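Long-range contacts in exported gluconolactonase (Xanthomonas campestris pv. campestris, PDB 3DR2), which probably hydrolyses gluconolactone to gluconate, as a calcium-binding gluconolactonase built as a six-bladed beta-propeller related to SMP-30: residues G105-T110 with G127-S132; F146-F151 with S170-P175; L166-V171 with M184-H189; S214-A219 with R230-S235. All coordinates share one frame; numbering follows the deposited sequence.

Interaction 1. Residues G105-T110 with G127-S132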
loop_
_atom_site.group_PDB
_atom_site.type_symbol
_atom_site.label_atom_id
_atom_site.label_comp_id
_atom_site.label_asym_id
_atom_site.label_seq_id
_atom_site.Cartn_x
_atom_site.Cartn_y
_atom_site.Cartn_z
ATOM N N GLY A 105 6.408 1.151 -12.003
ATOM C CA GLY A 105 7.747 0.785 -11.581
ATOM C C GLY A 105 8.725 0.499 -12.702
ATOM O O GLY A 105 9.793 1.118 -12.772
ATOM N N ARG A 106 8.382 -0.445 -13.570
ATOM C CA ARG A 106 9.265 -0.774 -14.680
ATOM C C ARG A 106 9.147 0.266 -15.791
ATOM O O ARG A 106 9.904 0.231 -16.765
ATOM C CB ARG A 106 8.963 -2.185 -15.211
ATOM C CG ARG A 106 9.497 -3.285 -14.290
ATOM C CD ARG A 106 9.594 -4.640 -14.975
ATOM N NE ARG A 106 8.301 -5.308 -15.081
ATOM C CZ ARG A 106 8.136 -6.541 -15.554
ATOM N NH1 ARG A 106 6.924 -7.074 -15.608
ATOM N NH2 ARG A 106 9.184 -7.240 -15.978
ATOM N N ARG A 107 8.205 1.194 -15.621
ATOM C CA ARG A 107 7.959 2.271 -16.583
ATOM C C ARG A 107 7.821 1.671 -17.976
ATOM O O ARG A 107 8.550 2.022 -18.905
ATOM C CB ARG A 107 9.110 3.289 -16.514
ATOM C CG ARG A 107 9.201 3.957 -15.142
ATOM C CD ARG A 107 10.503 4.710 -14.901
ATOM N NE ARG A 107 10.689 5.846 -15.803
ATOM C CZ ARG A 107 11.712 6.692 -15.736
ATOM N NH1 ARG A 107 12.645 6.538 -14.805
ATOM N NH2 ARG A 107 11.812 7.685 -16.608
ATOM N N ALA A 108 6.855 0.773 -18.120
ATOM C CA ALA A 108 6.668 0.095 -19.388
ATOM C C ALA A 108 5.330 -0.594 -19.522
ATOM O O ALA A 108 4.508 -0.576 -18.607
ATOM C CB ALA A 108 7.776 -0.933 -19.563
ATOM N N ILE A 109 5.132 -1.187 -20.696
ATOM C CA ILE A 109 3.942 -1.965 -21.006
ATOM C C ILE A 109 4.420 -3.413 -20.972
ATOM O O ILE A 109 5.415 -3.754 -21.622
ATOM C CB ILE A 109 3.413 -1.674 -22.424
ATOM C CG1 ILE A 109 3.025 -0.199 -22.551
ATOM C CG2 ILE A 109 2.218 -2.574 -22.727
ATOM C CD1 ILE A 109 1.920 0.241 -21.597
ATOM N N THR A 110 3.734 -4.259 -20.208
ATOM C CA THR A 110 4.110 -5.669 -20.106
ATOM C C THR A 110 2.907 -6.555 -20.432
ATOM O O THR A 110 1.779 -6.068 -20.524
ATOM C CB THR A 110 4.629 -6.001 -18.686
ATOM O OG1 THR A 110 3.566 -5.852 -17.733
ATOM C CG2 THR A 110 5.774 -5.061 -18.310
ATOM N N GLY A 127 14.934 5.357 -27.391
ATOM C CA GLY A 127 15.995 4.981 -26.475
ATOM C C GLY A 127 15.902 5.483 -25.043
ATOM O O GLY A 127 16.722 5.105 -24.205
ATOM N N LYS A 128 14.917 6.328 -24.754
ATOM C CA LYS A 128 14.747 6.871 -23.407
ATOM C C LYS A 128 13.579 6.191 -22.696
ATOM O O LYS A 128 12.566 5.890 -23.318
ATOM C CB LYS A 128 14.480 8.377 -23.474
ATOM C CG LYS A 128 15.589 9.203 -24.118
ATOM C CD LYS A 128 15.188 10.674 -24.188
ATOM C CE LYS A 128 16.243 11.505 -24.898
ATOM N NZ LYS A 128 15.889 12.951 -24.942
ATOM N N ARG A 129 13.717 5.957 -21.394
ATOM C CA ARG A 129 12.641 5.317 -20.640
ATOM C C ARG A 129 11.352 6.133 -20.677
ATOM O O ARG A 129 11.380 7.366 -20.668
ATOM C CB ARG A 129 13.048 5.107 -19.174
ATOM C CG ARG A 129 14.244 4.184 -18.965
ATOM C CD ARG A 129 14.434 3.801 -17.498
ATOM N NE ARG A 129 13.398 2.886 -17.013
ATOM C CZ ARG A 129 13.348 2.398 -15.774
ATOM N NH1 ARG A 129 14.273 2.737 -14.887
ATOM N NH2 ARG A 129 12.376 1.567 -15.418
ATOM N N LEU A 130 10.221 5.433 -20.723
ATOM C CA LEU A 130 8.911 6.073 -20.721
ATOM C C LEU A 130 8.760 6.677 -19.326
ATOM O O LEU A 130 9.496 6.302 -18.416
ATOM C CB LEU A 130 7.825 5.023 -20.957
ATOM C CG LEU A 130 7.844 4.334 -22.327
ATOM C CD1 LEU A 130 6.975 3.081 -22.307
ATOM C CD2 LEU A 130 7.348 5.311 -23.377
ATOM N N ASN A 131 7.812 7.596 -19.158
ATOM C CA ASN A 131 7.598 8.239 -17.858
ATOM C C ASN A 131 7.037 7.253 -16.826
ATOM O O ASN A 131 7.668 6.961 -15.814
ATOM C CB ASN A 131 6.632 9.422 -18.001
ATOM C CG ASN A 131 7.163 10.515 -18.920
ATOM O OD1 ASN A 131 8.357 10.825 -18.914
ATOM N ND2 ASN A 131 6.270 11.123 -19.695
ATOM N N SER A 132 5.839 6.752 -17.099
ATOM C CA SER A 132 5.158 5.797 -16.223
ATOM C C SER A 132 3.772 5.529 -16.800
ATOM O O SER A 132 2.800 6.204 -16.454
ATOM C CB SER A 132 5.047 6.348 -14.797
ATOM O OG SER A 132 4.672 7.716 -14.797
HETATM O O HOH W 1 11.385 1.605 -18.864
HETATM O O HOH W 2 10.802 9.442 -18.847
#
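R107 sits against L130 and N131 where residues 105-110 and 127-132 converge without pairing as strands; the R107 CA and S132 CA atoms, 4.5 Å apart, mark the closest backbone approach. R107 has left-handed backbone angles (phi 50°, psi 59°) and shares with A108 a G1 beta bulge facing E103, just where a propeller strand, 108-112, begins. The partner segment leaves the short strand 128-129 and runs on irregularly toward the next blade.

With its CG anti to the carbonyl carbon and its chain bent at chi3, R107 directs two N-H groups at one backbone oxygen. R107 NE gives L130 O a bond of 2.9 Å close to the guanidinium plane, and R107 NH2 adds a weak one of 3.2 Å to the same atom. R129 crosses this side chain at about a right angle, and the two guanidinium groups stack with planes 22° apart and centres separated by 4.6 Å. R129 CB lies over a face of the R107 guanidinium, while R107 CD lies over a face of that of R129. R129 NH2 reaches R106 O at 3.1 Å, in its own guanidinium plane but above the plane of the carbonyl. A water accepts from R129 NE and probably donates to R107 O; another joins R129 O to N131 OD1.

R107 NH1 and R129 NH1 are 4.1 Å apart, bringing like charges close. The backbone oxygens of R106 and L130, each bound by one of the two groups, probably offset part of that repulsion, an instance of main-chain carbonyls accompanying an arginine stack.

Interaction 2. Residues F146-F151 with S170-P175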
loop_
_atom_site.group_PDB
_atom_site.type_symbol
_atom_site.label_atom_id
_atom_site.label_comp_id
_atom_site.label_asym_id
_atom_site.label_seq_id
_atom_site.Cartn_x
_atom_site.Cartn_y
_atom_site.Cartn_z
ATOM N N PHE A 146 -1.733 3.556 -25.163
ATOM C CA PHE A 146 -1.613 3.884 -23.747
ATOM C C PHE A 146 -1.196 5.322 -23.488
ATOM O O PHE A 146 -0.699 6.007 -24.379
ATOM C CB PHE A 146 -0.637 2.912 -23.075
ATOM C CG PHE A 146 0.797 3.051 -23.534
ATOM C CD1 PHE A 146 1.678 3.891 -22.858
ATOM C CD2 PHE A 146 1.279 2.298 -24.602
ATOM C CE1 PHE A 146 3.020 3.976 -23.229
ATOM C CE2 PHE A 146 2.619 2.372 -24.986
ATOM C CZ PHE A 146 3.494 3.213 -24.295
ATOM N N THR A 147 -1.430 5.776 -22.258
ATOM C CA THR A 147 -1.085 7.128 -21.839
ATOM C C THR A 147 0.186 7.080 -20.996
ATOM O O THR A 147 0.415 6.126 -20.244
ATOM C CB THR A 147 -2.205 7.745 -20.993
ATOM O OG1 THR A 147 -2.495 6.878 -19.882
ATOM C CG2 THR A 147 -3.455 7.934 -21.831
ATOM N N ASP A 148 1.005 8.119 -21.108
ATOM C CA ASP A 148 2.256 8.152 -20.375
ATOM C C ASP A 148 2.505 9.396 -19.515
ATOM O O ASP A 148 3.444 10.148 -19.754
ATOM C CB ASP A 148 3.423 7.970 -21.355
ATOM C CG ASP A 148 4.725 7.649 -20.656
ATOM O OD1 ASP A 148 5.790 8.113 -21.116
ATOM O OD2 ASP A 148 4.690 6.923 -19.644
ATOM N N PRO A 149 1.661 9.631 -18.499
ATOM C CA PRO A 149 1.859 10.795 -17.637
ATOM C C PRO A 149 2.998 10.448 -16.673
ATOM O O PRO A 149 3.410 9.290 -16.595
ATOM C CB PRO A 149 0.513 10.924 -16.933
ATOM C CG PRO A 149 0.147 9.487 -16.723
ATOM C CD PRO A 149 0.494 8.843 -18.062
ATOM N N PRO A 150 3.527 11.435 -15.934
ATOM C CA PRO A 150 4.624 11.188 -14.991
ATOM C C PRO A 150 4.214 10.876 -13.549
ATOM O O PRO A 150 5.039 10.969 -12.642
ATOM C CB PRO A 150 5.418 12.481 -15.069
ATOM C CG PRO A 150 4.321 13.487 -15.141
ATOM C CD PRO A 150 3.350 12.883 -16.149
ATOM N N PHE A 151 2.958 10.502 -13.331
ATOM C CA PHE A 151 2.502 10.213 -11.972
ATOM C C PHE A 151 3.384 9.213 -11.230
ATOM O O PHE A 151 3.670 9.391 -10.042
ATOM C CB PHE A 151 1.053 9.720 -11.997
ATOM C CG PHE A 151 0.060 10.785 -12.372
ATOM C CD1 PHE A 151 -0.083 11.926 -11.586
ATOM C CD2 PHE A 151 -0.726 10.656 -13.513
ATOM C CE1 PHE A 151 -0.995 12.921 -11.935
ATOM C CE2 PHE A 151 -1.638 11.646 -13.868
ATOM C CZ PHE A 151 -1.773 12.780 -13.078
ATOM N N SER A 170 2.902 11.582 -23.569
ATOM C CA SER A 170 2.185 11.224 -24.780
ATOM C C SER A 170 1.228 10.054 -24.716
ATOM O O SER A 170 1.202 9.296 -23.748
ATOM C CB SER A 170 3.200 10.947 -25.892
ATOM O OG SER A 170 4.134 12.004 -26.002
ATOM N N VAL A 171 0.425 9.947 -25.770
ATOM C CA VAL A 171 -0.499 8.842 -25.959
ATOM C C VAL A 171 0.265 8.098 -27.045
ATOM O O VAL A 171 0.633 8.696 -28.056
ATOM C CB VAL A 171 -1.862 9.289 -26.532
ATOM C CG1 VAL A 171 -2.670 8.065 -26.947
ATOM C CG2 VAL A 171 -2.638 10.085 -25.494
ATOM N N TYR A 172 0.535 6.819 -26.827
ATOM C CA TYR A 172 1.279 6.033 -27.803
ATOM C C TYR A 172 0.476 4.878 -28.372
ATOM O O TYR A 172 -0.508 4.434 -27.779
ATOM C CB TYR A 172 2.542 5.433 -27.181
ATOM C CG TYR A 172 3.562 6.420 -26.673
ATOM C CD1 TYR A 172 3.492 6.923 -25.377
ATOM C CD2 TYR A 172 4.630 6.816 -27.476
ATOM C CE1 TYR A 172 4.462 7.786 -24.888
ATOM C CE2 TYR A 172 5.602 7.677 -27.003
ATOM C CZ TYR A 172 5.516 8.160 -25.708
ATOM O OH TYR A 172 6.477 9.019 -25.243
ATOM N N ARG A 173 0.921 4.393 -29.528
ATOM C CA ARG A 173 0.302 3.250 -30.185
ATOM C C ARG A 173 1.391 2.218 -30.441
ATOM O O ARG A 173 2.395 2.513 -31.094
ATOM C CB ARG A 173 -0.342 3.641 -31.518
ATOM C CG ARG A 173 -0.855 2.437 -32.305
ATOM C CD ARG A 173 -1.588 2.853 -33.571
ATOM N NE ARG A 173 -2.100 1.699 -34.311
ATOM C CZ ARG A 173 -1.380 0.966 -35.156
ATOM N NH1 ARG A 173 -1.931 -0.067 -35.780
ATOM N NH2 ARG A 173 -0.114 1.272 -35.390
ATOM N N LEU A 174 1.197 1.009 -29.921
ATOM C CA LEU A 174 2.167 -0.061 -30.105
ATOM C C LEU A 174 1.572 -1.039 -31.112
ATOM O O LEU A 174 0.621 -1.755 -30.809
ATOM C CB LEU A 174 2.441 -0.780 -28.775
ATOM C CG LEU A 174 3.757 -1.562 -28.645
ATOM C CD1 LEU A 174 3.717 -2.397 -27.373
ATOM C CD2 LEU A 174 3.974 -2.457 -29.840
ATOM N N PRO A 175 2.128 -1.073 -32.333
ATOM C CA PRO A 175 1.660 -1.961 -33.401
ATOM C C PRO A 175 1.786 -3.435 -33.036
ATOM O O PRO A 175 2.714 -3.831 -32.326
ATOM C CB PRO A 175 2.563 -1.595 -34.580
ATOM C CG PRO A 175 2.939 -0.177 -34.307
ATOM C CD PRO A 175 3.215 -0.210 -32.817
HETATM O O HOH W 3 5.528 10.182 -22.923
#
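F146 lays its ring against Y172 across two neighbouring antiparallel strands, 144-147 and 169-174, in the middle of a four-stranded blade of the beta-propeller. The two residues form a hydrogen-bonded pair, F146 N to Y172 O at 3.0 Å and Y172 N to F146 O at 2.9 Å. D148 N continues the register with a bond to S170 O.

The F146 side chain has CG between the backbone N and the carbonyl carbon (chi1 67°). One face of its ring receives the methylene of Y172, whose CB is 4.0 Å from the F146 centroid, in a CH-pi contact. The aromatic planes are 25° apart yet slid past each other, so F146 CE1 meets Y172 CD1 at 3.7 Å with little ring overlap. Y172 is enclosed further by its own strand, S170 CB resting over a face of the phenol, and by D148 CB at the ring edge.

On the opposite face of the sheet T147 and V171 meet loosely through their methyl groups. T147 OG1 accepts from D135 N and binds N191 O; N191 is a calcium ligand, consistent with a second-shell position for T147. D148 OD2 takes the N-H of S132, and its OD1 that of N131. A water completes the polar network, donating to D148 OD1 at 2.8 Å while accepting from S170 N and from Y172 OH, the latter at 2.8 Å.

Interaction 3. Residues L166-V171 with M184-H189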
loop_
_atom_site.group_PDB
_atom_site.type_symbol
_atom_site.label_atom_id
_atom_site.label_comp_id
_atom_site.label_asym_id
_atom_site.label_seq_id
_atom_site.Cartn_x
_atom_site.Cartn_y
_atom_site.Cartn_z
ATOM N N LEU A 166 11.869 11.841 -20.911
ATOM C CA LEU A 166 11.126 12.370 -22.047
ATOM C C LEU A 166 10.585 13.748 -21.685
ATOM O O LEU A 166 10.225 13.993 -20.534
ATOM C CB LEU A 166 9.971 11.431 -22.407
ATOM C CG LEU A 166 10.351 9.987 -22.754
ATOM C CD1 LEU A 166 9.102 9.180 -23.075
ATOM C CD2 LEU A 166 11.307 9.973 -23.933
ATOM N N ALA A 167 10.531 14.645 -22.668
ATOM C CA ALA A 167 10.037 16.000 -22.443
ATOM C C ALA A 167 8.592 16.137 -22.906
ATOM O O ALA A 167 8.162 17.203 -23.350
ATOM C CB ALA A 167 10.920 17.003 -23.182
ATOM N N HIS A 168 7.844 15.049 -22.800
ATOM C CA HIS A 168 6.453 15.051 -23.212
ATOM C C HIS A 168 5.690 13.907 -22.558
ATOM O O HIS A 168 6.274 12.871 -22.225
ATOM C CB HIS A 168 6.368 14.936 -24.743
ATOM C CG HIS A 168 7.224 13.847 -25.321
ATOM N ND1 HIS A 168 6.787 12.547 -25.457
ATOM C CD2 HIS A 168 8.500 13.863 -25.773
ATOM C CE1 HIS A 168 7.757 11.808 -25.967
ATOM N NE2 HIS A 168 8.808 12.583 -26.168
ATOM N N HIS A 169 4.391 14.122 -22.350
ATOM C CA HIS A 169 3.494 13.113 -21.773
ATOM C C HIS A 169 2.656 12.745 -22.985
ATOM O O HIS A 169 1.775 13.505 -23.376
ATOM C CB HIS A 169 2.568 13.723 -20.720
ATOM C CG HIS A 169 3.277 14.451 -19.625
ATOM N ND1 HIS A 169 2.611 15.244 -18.717
ATOM C CD2 HIS A 169 4.588 14.512 -19.291
ATOM C CE1 HIS A 169 3.481 15.764 -17.869
ATOM N NE2 HIS A 169 4.687 15.336 -18.195
ATOM N N SER A 170 2.902 11.582 -23.569
ATOM C CA SER A 170 2.185 11.224 -24.780
ATOM C C SER A 170 1.228 10.054 -24.716
ATOM O O SER A 170 1.202 9.296 -23.748
ATOM C CB SER A 170 3.200 10.947 -25.892
ATOM O OG SER A 170 4.134 12.004 -26.002
ATOM N N VAL A 171 0.425 9.947 -25.770
ATOM C CA VAL A 171 -0.499 8.842 -25.959
ATOM C C VAL A 171 0.265 8.098 -27.045
ATOM O O VAL A 171 0.633 8.696 -28.056
ATOM C CB VAL A 171 -1.862 9.289 -26.532
ATOM C CG1 VAL A 171 -2.670 8.065 -26.947
ATOM C CG2 VAL A 171 -2.638 10.085 -25.494
ATOM N N MET A 184 1.782 9.440 -30.720
ATOM C CA MET A 184 0.588 9.922 -31.404
ATOM C C MET A 184 0.103 11.317 -31.030
ATOM O O MET A 184 -0.561 11.986 -31.830
ATOM C CB MET A 184 -0.540 8.912 -31.200
ATOM C CG MET A 184 -0.108 7.467 -31.412
ATOM S SD MET A 184 0.618 7.160 -33.048
ATOM C CE MET A 184 -0.642 7.893 -34.049
ATOM N N ALA A 185 0.416 11.759 -29.819
ATOM C CA ALA A 185 -0.001 13.083 -29.378
ATOM C C ALA A 185 0.602 13.394 -28.027
ATOM O O ALA A 185 0.876 12.489 -27.240
ATOM C CB ALA A 185 -1.516 13.153 -29.292
ATOM N N ASP A 186 0.825 14.676 -27.761
ATOM C CA ASP A 186 1.371 15.082 -26.479
ATOM C C ASP A 186 0.260 15.812 -25.740
ATOM O O ASP A 186 -0.465 16.615 -26.331
ATOM C CB ASP A 186 2.582 16.003 -26.654
ATOM C CG ASP A 186 3.682 15.376 -27.491
ATOM O OD1 ASP A 186 3.856 14.137 -27.444
ATOM O OD2 ASP A 186 4.393 16.131 -28.188
ATOM N N LEU A 187 0.115 15.519 -24.454
ATOM C CA LEU A 187 -0.922 16.144 -23.644
ATOM C C LEU A 187 -0.356 16.537 -22.282
ATOM O O LEU A 187 0.844 16.415 -22.038
ATOM C CB LEU A 187 -2.100 15.175 -23.464
ATOM C CG LEU A 187 -2.719 14.546 -24.724
ATOM C CD1 LEU A 187 -1.879 13.355 -25.171
ATOM C CD2 LEU A 187 -4.135 14.086 -24.428
ATOM N N ASP A 188 -1.224 17.017 -21.399
ATOM C CA ASP A 188 -0.808 17.413 -20.060
ATOM C C ASP A 188 -1.348 16.358 -19.105
ATOM O O ASP A 188 -2.532 16.372 -18.774
ATOM C CB ASP A 188 -1.400 18.777 -19.699
ATOM C CG ASP A 188 -0.748 19.395 -18.476
ATOM O OD1 ASP A 188 -0.074 18.669 -17.711
ATOM O OD2 ASP A 188 -0.916 20.615 -18.270
ATOM N N HIS A 189 -0.485 15.441 -18.679
ATOM C CA HIS A 189 -0.889 14.369 -17.773
ATOM C C HIS A 189 -2.029 13.530 -18.347
ATOM O O HIS A 189 -3.090 13.387 -17.725
ATOM C CB HIS A 189 -1.299 14.953 -16.421
ATOM C CG HIS A 189 -0.155 15.521 -15.642
ATOM N ND1 HIS A 189 0.521 14.804 -14.679
ATOM C CD2 HIS A 189 0.460 16.725 -15.715
ATOM C CE1 HIS A 189 1.502 15.542 -14.192
ATOM N NE2 HIS A 189 1.487 16.712 -14.803
HETATM O O HOH W 4 3.359 16.470 -23.340
#
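H169 turns the edge of its imidazole to the face of H189 in a T-shaped stack, with planes 78° apart and centroids separated by 4.8 Å. H189 N donates to the same ring at H169 ND1, 3.1 Å away and almost in the imidazole plane, which helps to fix the ring's rotation.

On either side of H169 in sequence, H168 and S170 start a short chain of hydrogen bonds that joins the strands. H168 ND1 donates to S170 OG at 2.8 Å, and that hydroxyl in turn donates to D186 OD1, 2.6 Å away on the anti side of the carboxylate. R183 forms a salt bridge with D186 OD2, which probably favours the ionised acid.

These residues belong to the hairpin of strands 169-174 and 182-187, the latter at the edge of its propeller blade. M184 and A185 both face V171 in a classic beta bulge: M184 N binds V171 O, and V171 N binds A185 O. At the open end of the hairpin, L187 N meets H169 O at 2.8 Å, while a water spans H169 N and L187 O. V171 CG2 presses on L187 CD1 at 3.4 Å, tighter than usual for two methyl groups.

Interaction 4. Residues S214-A219 with R230-S235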
loop_
_atom_site.group_PDB
_atom_site.type_symbol
_atom_site.label_atom_id
_atom_site.label_comp_id
_atom_site.label_asym_id
_atom_site.label_seq_id
_atom_site.Cartn_x
_atom_site.Cartn_y
_atom_site.Cartn_z
ATOM N N SER A 214 -5.895 22.156 -18.485
ATOM C CA SER A 214 -7.299 21.873 -18.246
ATOM C C SER A 214 -7.518 20.427 -17.809
ATOM O O SER A 214 -6.865 19.518 -18.319
ATOM C CB SER A 214 -8.090 22.132 -19.529
ATOM O OG SER A 214 -9.468 21.870 -19.354
ATOM N N VAL A 215 -8.409 20.222 -16.843
ATOM C CA VAL A 215 -8.744 18.871 -16.400
ATOM C C VAL A 215 -9.974 18.569 -17.240
ATOM O O VAL A 215 -11.017 19.202 -17.068
ATOM C CB VAL A 215 -9.120 18.818 -14.908
ATOM C CG1 VAL A 215 -9.672 17.442 -14.573
ATOM C CG2 VAL A 215 -7.899 19.108 -14.049
ATOM N N GLU A 216 -9.862 17.604 -18.146
ATOM C CA GLU A 216 -10.968 17.308 -19.034
ATOM C C GLU A 216 -10.800 15.981 -19.755
ATOM O O GLU A 216 -9.787 15.293 -19.619
ATOM C CB GLU A 216 -11.046 18.397 -20.110
ATOM C CG GLU A 216 -9.803 18.388 -21.012
ATOM C CD GLU A 216 -9.877 19.351 -22.188
ATOM O OE1 GLU A 216 -9.636 18.908 -23.332
ATOM O OE2 GLU A 216 -10.164 20.545 -21.971
ATOM N N ILE A 217 -11.824 15.642 -20.524
ATOM C CA ILE A 217 -11.798 14.466 -21.371
ATOM C C ILE A 217 -11.690 15.119 -22.740
ATOM O O ILE A 217 -12.515 15.966 -23.109
ATOM C CB ILE A 217 -13.093 13.643 -21.307
ATOM C CG1 ILE A 217 -13.272 13.061 -19.903
ATOM C CG2 ILE A 217 -13.033 12.512 -22.334
ATOM C CD1 ILE A 217 -14.523 12.219 -19.752
ATOM N N THR A 218 -10.653 14.744 -23.476
ATOM C CA THR A 218 -10.396 15.299 -24.796
ATOM C C THR A 218 -10.717 14.268 -25.870
ATOM O O THR A 218 -10.573 13.072 -25.650
ATOM C CB THR A 218 -8.915 15.703 -24.913
ATOM O OG1 THR A 218 -8.542 16.468 -23.759
ATOM C CG2 THR A 218 -8.678 16.529 -26.165
ATOM N N ALA A 219 -11.155 14.739 -27.033
ATOM C CA ALA A 219 -11.479 13.843 -28.131
ATOM C C ALA A 219 -10.576 14.131 -29.322
ATOM O O ALA A 219 -10.262 15.283 -29.617
ATOM C CB ALA A 219 -12.938 14.010 -28.528
ATOM N N ARG A 230 -8.047 17.867 -32.448
ATOM C CA ARG A 230 -8.100 17.824 -30.992
ATOM C C ARG A 230 -9.207 18.766 -30.513
ATOM O O ARG A 230 -9.319 19.897 -31.000
ATOM C CB ARG A 230 -6.745 18.276 -30.457
ATOM C CG ARG A 230 -6.494 18.119 -28.981
ATOM C CD ARG A 230 -4.989 18.248 -28.799
ATOM N NE ARG A 230 -4.514 18.052 -27.438
ATOM C CZ ARG A 230 -3.253 17.757 -27.142
ATOM N NH1 ARG A 230 -2.360 17.617 -28.116
ATOM N NH2 ARG A 230 -2.880 17.615 -25.878
ATOM N N ARG A 231 -10.016 18.310 -29.563
ATOM C CA ARG A 231 -11.110 19.128 -29.051
ATOM C C ARG A 231 -11.569 18.678 -27.665
ATOM O O ARG A 231 -11.429 17.508 -27.300
ATOM C CB ARG A 231 -12.298 19.046 -30.008
ATOM C CG ARG A 231 -12.751 17.615 -30.245
ATOM C CD ARG A 231 -13.863 17.516 -31.269
ATOM N NE ARG A 231 -14.319 16.138 -31.450
ATOM C CZ ARG A 231 -13.617 15.177 -32.051
ATOM N NH1 ARG A 231 -12.408 15.423 -32.544
ATOM N NH2 ARG A 231 -14.138 13.963 -32.169
ATOM N N HIS A 232 -12.128 19.615 -26.907
ATOM C CA HIS A 232 -12.640 19.314 -25.580
ATOM C C HIS A 232 -13.933 18.531 -25.759
ATOM O O HIS A 232 -14.796 18.926 -26.541
ATOM C CB HIS A 232 -12.918 20.609 -24.812
ATOM C CG HIS A 232 -13.706 20.411 -23.552
ATOM N ND1 HIS A 232 -15.076 20.261 -23.546
ATOM C CD2 HIS A 232 -13.315 20.346 -22.258
ATOM C CE1 HIS A 232 -15.496 20.117 -22.301
ATOM N NE2 HIS A 232 -14.448 20.165 -21.501
ATOM N N PHE A 233 -14.060 17.417 -25.043
ATOM C CA PHE A 233 -15.256 16.595 -25.140
ATOM C C PHE A 233 -16.177 16.798 -23.944
ATOM O O PHE A 233 -17.379 16.999 -24.107
ATOM C CB PHE A 233 -14.885 15.113 -25.270
ATOM C CG PHE A 233 -16.066 14.186 -25.180
ATOM C CD1 PHE A 233 -16.339 13.498 -24.000
ATOM C CD2 PHE A 233 -16.926 14.023 -26.265
ATOM C CE1 PHE A 233 -17.451 12.660 -23.900
ATOM C CE2 PHE A 233 -18.046 13.184 -26.174
ATOM C CZ PHE A 233 -18.305 12.506 -24.994
ATOM N N ALA A 234 -15.622 16.741 -22.739
ATOM C CA ALA A 234 -16.442 16.938 -21.556
ATOM C C ALA A 234 -15.627 17.160 -20.301
ATOM O O ALA A 234 -14.441 16.843 -20.244
ATOM C CB ALA A 234 -17.375 15.743 -21.358
ATOM N N SER A 235 -16.286 17.729 -19.300
ATOM C CA SER A 235 -15.678 17.975 -18.001
ATOM C C SER A 235 -16.613 17.295 -17.020
ATOM O O SER A 235 -17.829 17.360 -17.191
ATOM C CB SER A 235 -15.631 19.476 -17.683
ATOM O OG SER A 235 -14.808 20.182 -18.595
#
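I217 O accepts from two successive amides of the facing strand, F233 N at 2.9 Å and A234 N at 3.2 Å, the signature of a classic beta bulge. It interrupts the hairpin of strands 216-223 and 226-234 at the edge of a propeller blade, shifting the register by one residue. Beyond it pairing resumes, with A219 N bonded almost straight to R231 O.

At the bulge F233 points toward the facing strand, CG anti to its backbone N (chi1 172°), and its ring runs beside I217, F233 CD1 touching I217 CG2. The methyl of A219 is centred under the guanidinium of R231, A219 CB lying 3.8 Å from R231 CZ, while R231 NH1 bonds D229 O.

At the start of strand 216-223, the E216 carboxylate is held by two hydroxyls: T218 OG1 donates to E216 OE1 at 2.7 Å, meeting the anti lone pair of that oxygen, and S214 OG donates to E216 OE2. E216 OE2 also lies at the edge of the H232 imidazole, 3.2 Å from H232 CD2, with the two planes 83° apart. At the nitrogen next to that carbon, H232 NE2 is hydrogen-bonded to S235 OG over 2.9 Å.

How the interactions relate
Interactions 2 and 3 use successive strand pairs of one blade and share S170 and V171; their centres are about 7 Å apart. Interaction 1 lies at the junction with the preceding blade: S132 N probably bonds D148 OD2 (2.8 Å), and N131 ND2 probably bonds H168 O (3.1 Å). Interaction 4 belongs to the following blade, linked to interaction 3 by the probable bond R230 NH2 to D186 O (2.7 Å). The T147 side chain of interaction 2 is about 6 Å from a bound calcium; N134 and N191, near T147, form a metal site with E48 and D242. The I217 side chain of interaction 4 is about 12 Å from bound calcium. G105 of interaction 1 lies about 6 Å from a different ion.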